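Local coordinates for DNA translocase coupling protein (Clostridium perfringens, PDB 6O1W) that probably binds ATP and DNA as the FtsK/SpoIIIE-type motor that couples plasmid DNA to the conjugation apparatus, this chain including its P-loop ATPase domain, at residues E106-E109 and G110-V113; W151-L154 and K155-A158. All blocks are in the same frame, centred on the assembly; numbering follows the deposited sequence.

Interaction 1 is the turn that leads into strand 111-116, and interaction 2 is the end of helix 142-155, which follows the predicted Walker A loop. Their centres are 9 Å apart, and the amide of Q156 joins them: OE1 lies 2.8 Å from G110 N and NE2 3.1 Å from V111 O, both probable hydrogen bonds. They thus pin the far end of the P-loop helix to an early strand of the large mixed sheet. The side chains of V113 and Q152 are each about 10 Å from that of A340, which contacts ATP in another structure of this protein; no nucleotide is bound here. A bound glucose is about 8 Å from the V111 side chain.

Interaction 1: residues E106-E109 and G110-V113; sequences EEQE and GVVV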
# COMPACT_ATOMS: atom_id res chain seq x y z
N GLU A 106 5.51 16.62 -5.87
CA GLU A 106 5.62 17.60 -4.80
C GLU A 106 6.90 18.37 -4.89
O GLU A 106 7.94 17.83 -5.26
CB GLU A 106 5.53 16.93 -3.42
CG GLU A 106 4.21 16.23 -3.16
CD GLU A 106 2.99 17.12 -3.02
OE1 GLU A 106 3.02 18.04 -2.18
OE2 GLU A 106 1.99 16.88 -3.73
N GLU A 107 6.81 19.64 -4.49
CA GLU A 107 7.91 20.60 -4.45
C GLU A 107 8.82 20.28 -3.28
O GLU A 107 10.06 20.34 -3.40
CB GLU A 107 7.36 22.05 -4.39
CG GLU A 107 6.32 22.33 -3.29
CD GLU A 107 4.84 22.09 -3.57
OE1 GLU A 107 4.50 21.25 -4.43
OE2 GLU A 107 4.01 22.76 -2.90
N GLN A 108 8.21 19.85 -2.16
CA GLN A 108 8.91 19.47 -0.95
C GLN A 108 9.66 18.14 -1.14
O GLN A 108 9.04 17.10 -1.39
CB GLN A 108 7.93 19.41 0.22
CG GLN A 108 8.58 19.60 1.59
CD GLN A 108 7.58 19.41 2.69
OE1 GLN A 108 6.47 19.95 2.66
NE2 GLN A 108 7.96 18.65 3.70
N GLU A 109 11.00 18.19 -1.04
CA GLU A 109 11.89 17.04 -1.17
C GLU A 109 11.50 15.99 -0.13
O GLU A 109 11.26 16.34 1.02
CB GLU A 109 13.37 17.51 -0.98
CG GLU A 109 14.41 16.48 -1.38
CD GLU A 109 14.63 15.29 -0.46
OE1 GLU A 109 14.52 15.46 0.78
OE2 GLU A 109 14.90 14.19 -0.98
N GLY A 110 11.41 14.73 -0.53
CA GLY A 110 11.06 13.64 0.38
C GLY A 110 9.57 13.37 0.54
O GLY A 110 9.19 12.40 1.18
N VAL A 111 8.73 14.22 -0.05
CA VAL A 111 7.28 14.07 -0.02
C VAL A 111 6.87 13.41 -1.33
O VAL A 111 7.23 13.90 -2.42
CB VAL A 111 6.48 15.40 0.22
CG1 VAL A 111 4.97 15.16 0.23
CG2 VAL A 111 6.89 16.06 1.54
N VAL A 112 6.13 12.30 -1.22
CA VAL A 112 5.60 11.55 -2.36
C VAL A 112 4.07 11.41 -2.26
O VAL A 112 3.51 11.45 -1.17
CB VAL A 112 6.33 10.19 -2.56
CG1 VAL A 112 7.85 10.39 -2.69
CG2 VAL A 112 6.01 9.19 -1.44
N VAL A 113 3.40 11.27 -3.42
CA VAL A 113 1.96 11.09 -3.51
C VAL A 113 1.69 9.67 -4.06
O VAL A 113 2.29 9.29 -5.07
CB VAL A 113 1.27 12.20 -4.36
CG1 VAL A 113 -0.24 12.16 -4.18
CG2 VAL A 113 1.81 13.58 -4.00
O HOH W 1 6.55 13.83 -5.26
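V111 packs against the side chains of E106 and Q108, one methyl to each. E106 CG lies 3.6 Å from V111 CG1, while the whole Q108 side chain runs past CG2 and brings its amide nitrogen NE2 to 3.5 Å from that methyl. With V111 CG1 anti to the backbone N (chi1 179°), the two branches are divided between these neighbours. E106 bends at chi2 (-68°), which lays its carboxylate across the buried V113, OE2 coming 3.3 Å from CG2. The backbone is closed by one bond, V111 N to Q108 O at 3.2 Å, with the donor standing above the carbonyl plane. G110 takes the third position of this type II turn with a positive phi (88°), the usual place for glycine.

The other side is looser and more polar. Q108 touches V111 CG2 from the exposed rim, and E106 OE1 has only a long, weak ion pair with K123. A water links E106 N and V111 O, accepting from the first at 3.0 Å and donating to the second at 2.9 Å. E109 turns away to a salt bridge with R228. Beyond the turn, V112 exchanges backbone hydrogen bonds with I124 and packs on helix 142-155. The arrangement is a type II beta turn feeding a strand of the mixed sheet in an FtsK/SpoIIIE-family P-loop domain.

Interaction 2: residues W151-L154 and K155-A158; sequences WQLL and KQGA
The CG methylene of K155 lies over one face of the W151 indole at the point where helix 142-155 ends in a Schellman motif. The two side chains run alongside each other and point the same way. K155 CG stands 4.0 Å from the centroid of the five-membered ring and 23° off its normal, a CH-pi contact displaced toward the rim, and CD passes outside the rim by W151 CZ2, 3.8 Å from that atom. Bends at chi2 (-79°) and chi3 of the lysine carry its chain along the ring before the end leads away. The indole itself is held from outside: NE1 bonds to D102, and W100 and F343 meet the ring. Behind this pair, K155 N donates to W151 O at 2.9 Å, a regular helical bond.

L153 and Q156 are set at a slant to each other, with L153 CD2 3.6 Å from Q156 OE1. The glutamine is extended beyond CG, and its terminal amide is directed to strand 111-116, where OE1 accepts from G110 N and NE2 donates to V111 O. On the other flank, A158 CB rests 3.9 Å from L153 CB, an apolar contact produced by the chain's reversal at G157, whose positive phi marks the C-prime position. That reversal sends the chain on toward strand 159-163 of the sheet.

Two bonds define the cap: A158 N to L153 O, nearly straight at 162°, and G157 N to L154 O. L153 O also receives Q156 N from the opposite face of its carbonyl plane, making it doubly gripped. A water donates to both L154 O and A158 O at 2.8 Å.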
# COMPACT_ATOMS: atom_id res chain seq x y z
N TRP A 151 10.02 7.06 -9.22
CA TRP A 151 10.01 8.12 -10.23
C TRP A 151 10.00 9.52 -9.58
O TRP A 151 10.81 10.38 -9.94
CB TRP A 151 8.79 7.93 -11.15
CG TRP A 151 8.66 9.05 -12.14
CD1 TRP A 151 7.72 10.04 -12.14
CD2 TRP A 151 9.59 9.37 -13.19
NE1 TRP A 151 7.95 10.91 -13.19
CE2 TRP A 151 9.10 10.52 -13.85
CE3 TRP A 151 10.76 8.76 -13.68
CZ2 TRP A 151 9.74 11.09 -14.96
CZ3 TRP A 151 11.41 9.32 -14.78
CH2 TRP A 151 10.90 10.48 -15.40
N GLN A 152 9.12 9.71 -8.59
CA GLN A 152 8.99 10.96 -7.84
C GLN A 152 10.29 11.34 -7.16
O GLN A 152 10.75 12.48 -7.34
CB GLN A 152 7.83 10.86 -6.82
CG GLN A 152 6.47 10.78 -7.53
CD GLN A 152 5.30 10.61 -6.59
OE1 GLN A 152 4.59 9.61 -6.58
NE2 GLN A 152 5.07 11.60 -5.79
N LEU A 153 10.93 10.38 -6.47
CA LEU A 153 12.21 10.60 -5.80
C LEU A 153 13.36 10.82 -6.78
O LEU A 153 14.22 11.65 -6.49
CB LEU A 153 12.52 9.48 -4.81
CG LEU A 153 11.50 9.40 -3.67
CD1 LEU A 153 11.73 8.16 -2.83
CD2 LEU A 153 11.49 10.71 -2.85
N LEU A 154 13.36 10.12 -7.93
CA LEU A 154 14.39 10.32 -8.97
C LEU A 154 14.28 11.76 -9.53
O LEU A 154 15.29 12.38 -9.83
CB LEU A 154 14.20 9.31 -10.13
CG LEU A 154 14.64 7.86 -9.86
CD1 LEU A 154 14.34 6.99 -11.03
CD2 LEU A 154 16.13 7.78 -9.51
N LYS A 155 13.03 12.28 -9.62
CA LYS A 155 12.72 13.65 -10.08
C LYS A 155 13.11 14.67 -9.03
O LYS A 155 13.26 15.83 -9.38
CB LYS A 155 11.21 13.80 -10.41
CG LYS A 155 10.78 13.16 -11.73
CD LYS A 155 11.15 14.03 -12.93
CE LYS A 155 10.09 15.05 -13.28
NZ LYS A 155 10.68 16.17 -14.06
N GLN A 156 13.27 14.27 -7.75
CA GLN A 156 13.72 15.19 -6.69
C GLN A 156 15.21 15.07 -6.47
O GLN A 156 15.74 15.69 -5.56
CB GLN A 156 12.97 14.98 -5.37
CG GLN A 156 11.47 15.20 -5.51
CD GLN A 156 10.68 14.82 -4.29
OE1 GLN A 156 11.20 14.32 -3.30
NE2 GLN A 156 9.39 15.07 -4.34
N GLY A 157 15.88 14.28 -7.31
CA GLY A 157 17.34 14.14 -7.25
C GLY A 157 17.88 13.00 -6.41
O GLY A 157 19.09 12.95 -6.15
N ALA A 158 17.03 12.05 -5.97
CA ALA A 158 17.53 10.93 -5.15
C ALA A 158 18.38 9.95 -5.97
O ALA A 158 18.25 9.90 -7.21
CB ALA A 158 16.36 10.16 -4.54
O HOH W 2 17.89 11.54 -9.40